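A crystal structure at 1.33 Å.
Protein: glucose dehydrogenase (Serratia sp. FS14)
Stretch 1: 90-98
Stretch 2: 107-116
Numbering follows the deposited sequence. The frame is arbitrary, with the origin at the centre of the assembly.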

ATOM      1  N   ALA A  90     -15.591 -10.878  -1.643  1.00 13.42           N
ATOM      2  CA  ALA A  90     -14.760 -10.055  -2.503  1.00 11.59           C
ATOM      3  C   ALA A  90     -13.285 -10.389  -2.301  1.00  9.35           C
ATOM      4  O   ALA A  90     -12.890 -11.031  -1.323  1.00 10.92           O
ATOM      5  CB  ALA A  90     -14.989  -8.569  -2.213  1.00 11.53           C
ATOM      6  N   GLY A  91     -12.465  -9.930  -3.246  1.00  9.25           N
ATOM      7  CA  GLY A  91     -11.027 -10.038  -3.122  1.00 10.32           C
ATOM      8  C   GLY A  91     -10.372  -8.939  -3.922  1.00  8.15           C
ATOM      9  O   GLY A  91     -11.009  -8.265  -4.730  1.00  9.87           O
ATOM     10  N   THR A  92      -9.079  -8.761  -3.691  1.00  8.40           N
ATOM     11  CA  THR A  92      -8.344  -7.716  -4.385  1.00  8.61           C
ATOM     12  C   THR A  92      -8.087  -8.100  -5.839  1.00  9.26           C
ATOM     13  O   THR A  92      -7.867  -9.272  -6.164  1.00 10.95           O
ATOM     14  CB  THR A  92      -7.034  -7.477  -3.650  1.00  9.14           C
ATOM     15  OG1 THR A  92      -7.357  -7.167  -2.293  1.00 11.27           O
ATOM     16  CG2 THR A  92      -6.246  -6.323  -4.262  1.00 12.60           C
ATOM     17  N   ALA A  93      -8.140  -7.106  -6.726  1.00  7.84           N
ATOM     18  CA  ALA A  93      -7.792  -7.284  -8.127  1.00  8.58           C
ATOM     19  C   ALA A  93      -6.887  -6.143  -8.557  1.00  8.61           C
ATOM     20  O   ALA A  93      -6.902  -5.059  -7.956  1.00  8.96           O
ATOM     21  CB  ALA A  93      -9.044  -7.293  -9.007  1.00 10.53           C
ATOM     22  N   VAL A  94      -6.071  -6.405  -9.577  1.00  9.30           N
ATOM     23  CA  VAL A  94      -5.142  -5.424 -10.123  1.00  9.11           C
ATOM     24  C   VAL A  94      -5.297  -5.442 -11.637  1.00  8.16           C
ATOM     25  O   VAL A  94      -5.363  -6.522 -12.247  1.00  8.99           O
ATOM     26  CB  VAL A  94      -3.689  -5.743  -9.712  1.00  9.18           C
ATOM     27  CG1 VAL A  94      -2.710  -4.741 -10.323  1.00 11.35           C
ATOM     28  CG2 VAL A  94      -3.557  -5.766  -8.182  1.00 10.28           C
ATOM     29  N   GLY A  95      -5.377  -4.262 -12.246  1.00  8.59           N
ATOM     30  CA  GLY A  95      -5.438  -4.171 -13.691  1.00  9.57           C
ATOM     31  C   GLY A  95      -4.730  -2.923 -14.167  1.00  8.85           C
ATOM     32  O   GLY A  95      -4.176  -2.160 -13.373  1.00  9.96           O
ATOM     33  N   TYR A  96      -4.774  -2.700 -15.481  1.00  8.81           N
ATOM     34  CA  TYR A  96      -4.272  -1.450 -16.013  1.00  9.78           C
ATOM     35  C   TYR A  96      -5.093  -1.028 -17.216  1.00 10.01           C
ATOM     36  O   TYR A  96      -5.753  -1.846 -17.864  1.00 10.18           O
ATOM     37  CB  TYR A  96      -2.773  -1.493 -16.342  1.00  9.53           C
ATOM     38  CG  TYR A  96      -2.366  -2.359 -17.528  1.00  9.72           C
ATOM     39  CD1 TYR A  96      -2.574  -1.929 -18.842  1.00  9.38           C
ATOM     40  CD2 TYR A  96      -1.709  -3.574 -17.331  1.00 10.87           C
ATOM     41  CE1 TYR A  96      -2.174  -2.703 -19.933  1.00 11.19           C
ATOM     42  CE2 TYR A  96      -1.306  -4.359 -18.415  1.00 11.29           C
ATOM     43  CZ  TYR A  96      -1.542  -3.903 -19.708  1.00 10.86           C
ATOM     44  OH  TYR A  96      -1.148  -4.659 -20.793  1.00 12.23           O
ATOM     45  N   GLY A  97      -5.058   0.273 -17.475  1.00  8.93           N
ATOM     46  CA  GLY A  97      -5.537   0.855 -18.713  1.00 10.04           C
ATOM     47  C   GLY A  97      -4.603   1.962 -19.140  1.00 10.51           C
ATOM     48  O   GLY A  97      -3.530   2.143 -18.549  1.00 11.15           O
ATOM     49  N   ARG A  98      -4.973   2.705 -20.180  1.00 10.82           N
ATOM     50  CA  ARG A  98      -4.162   3.816 -20.654  1.00 11.33           C
ATOM     51  C   ARG A  98      -4.913   5.113 -20.397  1.00 11.08           C
ATOM     52  O   ARG A  98      -6.062   5.259 -20.831  1.00 12.40           O
ATOM     53  CB  ARG A  98      -3.858   3.675 -22.146  1.00 11.03           C
ATOM     54  CG  ARG A  98      -2.985   4.790 -22.671  1.00 10.90           C
ATOM     55  CD  ARG A  98      -2.740   4.673 -24.172  1.00 11.59           C
ATOM     56  NE  ARG A  98      -1.818   5.705 -24.644  1.00 11.49           N
ATOM     57  CZ  ARG A  98      -2.187   6.922 -25.036  1.00 12.23           C
ATOM     58  NH1 ARG A  98      -3.471   7.286 -24.974  1.00 14.11           N
ATOM     59  NH2 ARG A  98      -1.266   7.784 -25.458  1.00 13.95           N
TER
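Stretch 2 (107-116) ENFKVIFRQQ

Stretch 2 lies beside stretch 1 as its antiparallel neighbour in a sheet. Both are largely extended, except at Ile112 (psi -12°) in the first bulge, and the axes of strands 90-98 and 109-114 approach to 4.3 Å with 141° between their N-to-C directions, well short of a straight 180°. The chain turns a corner at Asn108, whose phi/psi of 61/39 leaves the extended region, yet Glu107 still pairs with Arg98.

Backbone hydrogen bonds fix the register. Val94 N donates to Phe113 O (2.9 Å), Tyr96 N and Lys110 O are 3.0 Å apart, as are Lys110 N and Tyr96 O, and Arg98 closes the ladder, its N 2.9 Å from Glu107 O and its O 2.7 Å from Glu107 N. The register slips by one residue twice, between Val94 and Gly95 and between Tyr96 and Arg98. At the first bulge Val94 O accepts from two successive amides, Ile112 N at 2.8 Å and Phe113 N at 3.2 Å.

Glycine accompanies both bulges. Gly95 CA sits 3.0 Å from Lys110 O, and an ideal CB there would clash with that oxygen and with Phe109 CZ; one on Gly97 would clash with Glu107 O. The bare backbone also admits the Phe109 ring, whose CE1 lies 3.4 Å from Gly95 C.

Apolar side-chain packing is modest. Val94 CG2 meets the edge of the Phe113 ring at CD2 (4.2 Å), on the same face of the sheet as Tyr96, whose CE2 is 3.9 Å from Ile112 CG2.

Polar side chains secure the two ends. Gln115, all-trans through chi2, brings OE1 within 3.0 Å of Thr92 N, while its own N donates to Thr92 O at 2.8 Å: one residue serves both backbone groups. At the other end, Arg98 NH1 forms a salt bridge with Glu107 OE1 (3.1 Å), the carboxylate oxygen lying near the guanidinium plane.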

ATOM      1  N   GLU A 107      -8.504   4.201 -20.775  1.00 11.92           N
ATOM      2  CA  GLU A 107      -8.862   3.433 -21.965  1.00 15.18           C
ATOM      3  C   GLU A 107      -8.557   1.951 -21.753  1.00 13.25           C
ATOM      4  O   GLU A 107      -7.472   1.602 -21.282  1.00 13.11           O
ATOM      5  CB  GLU A 107      -8.072   3.948 -23.177  1.00 17.15           C
ATOM      6  CG  GLU A 107      -8.186   5.465 -23.417  1.00 17.43           C
ATOM      7  CD  GLU A 107      -7.152   6.040 -24.400  1.00 24.74           C
ATOM      8  OE1 GLU A 107      -5.971   5.647 -24.358  1.00 22.36           O
ATOM      9  OE2 GLU A 107      -7.509   6.934 -25.198  1.00 20.53           O
ATOM     10  N   ASN A 108      -9.510   1.086 -22.102  1.00 13.43           N
ATOM     11  CA  ASN A 108      -9.260  -0.356 -22.224  1.00 13.90           C
ATOM     12  C   ASN A 108      -8.792  -0.998 -20.919  1.00 12.53           C
ATOM     13  O   ASN A 108      -7.922  -1.870 -20.929  1.00 13.22           O
ATOM     14  CB  ASN A 108      -8.261  -0.680 -23.341  1.00 15.69           C
ATOM     15  CG  ASN A 108      -8.679  -0.130 -24.690  1.00 22.36           C
ATOM     16  OD1 ASN A 108      -7.985   0.702 -25.276  1.00 23.32           O
ATOM     17  ND2 ASN A 108      -9.809  -0.608 -25.197  1.00 27.54           N
ATOM     18  N   PHE A 109      -9.359  -0.576 -19.788  1.00 11.85           N
ATOM     19  CA  PHE A 109      -8.931  -1.161 -18.522  1.00 10.87           C
ATOM     20  C   PHE A 109      -9.210  -2.661 -18.511  1.00 12.06           C
ATOM     21  O   PHE A 109     -10.308  -3.105 -18.858  1.00 13.98           O
ATOM     22  CB  PHE A 109      -9.639  -0.500 -17.333  1.00 11.08           C
ATOM     23  CG  PHE A 109      -9.147  -1.008 -16.006  1.00 10.44           C
ATOM     24  CD1 PHE A 109      -7.989  -0.489 -15.457  1.00 11.71           C
ATOM     25  CD2 PHE A 109      -9.813  -2.021 -15.329  1.00 12.15           C
ATOM     26  CE1 PHE A 109      -7.511  -0.952 -14.250  1.00 11.30           C
ATOM     27  CE2 PHE A 109      -9.337  -2.493 -14.109  1.00 10.60           C
ATOM     28  CZ  PHE A 109      -8.183  -1.955 -13.578  1.00 11.32           C
ATOM     29  N   LYS A 110      -8.226  -3.444 -18.063  1.00 10.00           N
ATOM     30  CA  LYS A 110      -8.389  -4.888 -17.949  1.00 12.87           C
ATOM     31  C   LYS A 110      -7.663  -5.401 -16.714  1.00 10.79           C
ATOM     32  O   LYS A 110      -6.565  -4.940 -16.401  1.00 11.41           O
ATOM     33  CB  LYS A 110      -7.851  -5.624 -19.183  1.00 15.09           C
ATOM     34  CG  LYS A 110      -6.352  -5.482 -19.388  1.00 23.66           C
ATOM     35  CD  LYS A 110      -5.837  -6.373 -20.511  1.00 30.73           C
ATOM     36  CE  LYS A 110      -4.354  -6.697 -20.336  1.00 21.01           C
ATOM     37  NZ  LYS A 110      -3.876  -7.577 -21.436  1.00 36.00           N
ATOM     38  N   VAL A 111      -8.283  -6.366 -16.033  1.00 11.23           N
ATOM     39  CA  VAL A 111      -7.664  -7.010 -14.881  1.00 10.64           C
ATOM     40  C   VAL A 111      -6.572  -7.964 -15.345  1.00 11.21           C
ATOM     41  O   VAL A 111      -6.743  -8.723 -16.312  1.00 12.91           O
ATOM     42  CB  VAL A 111      -8.747  -7.747 -14.077  1.00 10.42           C
ATOM     43  CG1 VAL A 111      -8.135  -8.689 -13.034  1.00 12.46           C
ATOM     44  CG2 VAL A 111      -9.682  -6.743 -13.417  1.00 13.39           C
ATOM     45  N   ILE A 112      -5.440  -7.941 -14.650  1.00 10.09           N
ATOM     46  CA  ILE A 112      -4.315  -8.826 -14.934  1.00 11.55           C
ATOM     47  C   ILE A 112      -4.021  -9.789 -13.796  1.00 11.33           C
ATOM     48  O   ILE A 112      -3.214 -10.715 -13.981  1.00 12.72           O
ATOM     49  CB  ILE A 112      -3.039  -8.041 -15.307  1.00 11.53           C
ATOM     50  CG1 ILE A 112      -2.520  -7.242 -14.101  1.00 13.83           C
ATOM     51  CG2 ILE A 112      -3.298  -7.139 -16.520  1.00 13.02           C
ATOM     52  CD1 ILE A 112      -1.136  -6.633 -14.302  1.00 14.34           C
ATOM     53  N   PHE A 113      -4.604  -9.584 -12.618  1.00  9.90           N
ATOM     54  CA  PHE A 113      -4.348 -10.433 -11.463  1.00  8.72           C
ATOM     55  C   PHE A 113      -5.533 -10.332 -10.516  1.00 10.41           C
ATOM     56  O   PHE A 113      -6.036  -9.229 -10.261  1.00 10.56           O
ATOM     57  CB  PHE A 113      -3.067 -10.014 -10.731  1.00 11.72           C
ATOM     58  CG  PHE A 113      -2.918 -10.666  -9.381  1.00 10.36           C
ATOM     59  CD1 PHE A 113      -2.432 -11.963  -9.277  1.00 11.98           C
ATOM     60  CD2 PHE A 113      -3.321 -10.006  -8.223  1.00 11.47           C
ATOM     61  CE1 PHE A 113      -2.334 -12.593  -8.044  1.00 11.20           C
ATOM     62  CE2 PHE A 113      -3.221 -10.628  -6.988  1.00 12.18           C
ATOM     63  CZ  PHE A 113      -2.716 -11.916  -6.902  1.00 11.93           C
ATOM     64  N   ARG A 114      -5.930 -11.472  -9.955  1.00  9.94           N
ATOM     65  CA  ARG A 114      -7.000 -11.523  -8.971  1.00 12.09           C
ATOM     66  C   ARG A 114      -6.554 -12.357  -7.791  1.00 10.44           C
ATOM     67  O   ARG A 114      -6.050 -13.471  -7.965  1.00 12.44           O
ATOM     68  CB  ARG A 114      -8.238 -12.209  -9.541  1.00 13.88           C
ATOM     69  CG  ARG A 114      -8.942 -11.433 -10.581  1.00 18.35           C
ATOM     70  CD  ARG A 114     -10.286 -12.063 -10.872  1.00 14.86           C
ATOM     71  NE  ARG A 114     -11.103 -11.094 -11.568  1.00 17.10           N
ATOM     72  CZ  ARG A 114     -11.049 -10.881 -12.875  1.00 17.11           C
ATOM     73  NH1 ARG A 114     -10.223 -11.599 -13.636  1.00 19.54           N
ATOM     74  NH2 ARG A 114     -11.814  -9.958 -13.424  1.00 19.36           N
ATOM     75  N   GLN A 115      -6.755 -11.829  -6.595  1.00 10.68           N
ATOM     76  CA  GLN A 115      -6.647 -12.642  -5.402  1.00  9.68           C
ATOM     77  C   GLN A 115      -7.694 -13.749  -5.456  1.00 10.50           C
ATOM     78  O   GLN A 115      -8.880 -13.492  -5.700  1.00 12.54           O
ATOM     79  CB  GLN A 115      -6.913 -11.738  -4.205  1.00  9.71           C
ATOM     80  CG  GLN A 115      -6.813 -12.428  -2.868  1.00 12.05           C
ATOM     81  CD  GLN A 115      -6.933 -11.459  -1.707  1.00 10.25           C
ATOM     82  OE1 GLN A 115      -7.838 -10.615  -1.660  1.00 10.76           O
ATOM     83  NE2 GLN A 115      -6.011 -11.569  -0.767  1.00 11.07           N
ATOM     84  N   GLN A 116      -7.259 -14.986  -5.217  1.00 10.95           N
ATOM     85  CA  GLN A 116      -8.153 -16.122  -5.148  1.00 11.57           C
ATOM     86  C   GLN A 116      -7.717 -17.004  -3.988  1.00 12.14           C
ATOM     87  O   GLN A 116      -6.513 -17.139  -3.729  1.00 13.09           O
ATOM     88  CB  GLN A 116      -8.105 -16.952  -6.434  1.00 13.71           C
ATOM     89  CG  GLN A 116      -8.628 -16.229  -7.656  1.00 15.21           C
ATOM     90  CD  GLN A 116     -10.129 -15.994  -7.620  1.00 15.85           C
ATOM     91  OE1 GLN A 116     -10.815 -16.355  -6.665  1.00 19.75           O
ATOM     92  NE2 GLN A 116     -10.648 -15.386  -8.677  1.00 19.79           N
TER
HETATM   93  O   HOH W   1     -10.096 -11.066  -6.169  1.00 12.98           O
HETATM   94  O   HOH W   2      -5.372  -2.383 -20.962  1.00 19.51           O
HETATM   95  O   HOH W   3      -5.879   9.178 -26.031  1.00 16.93           O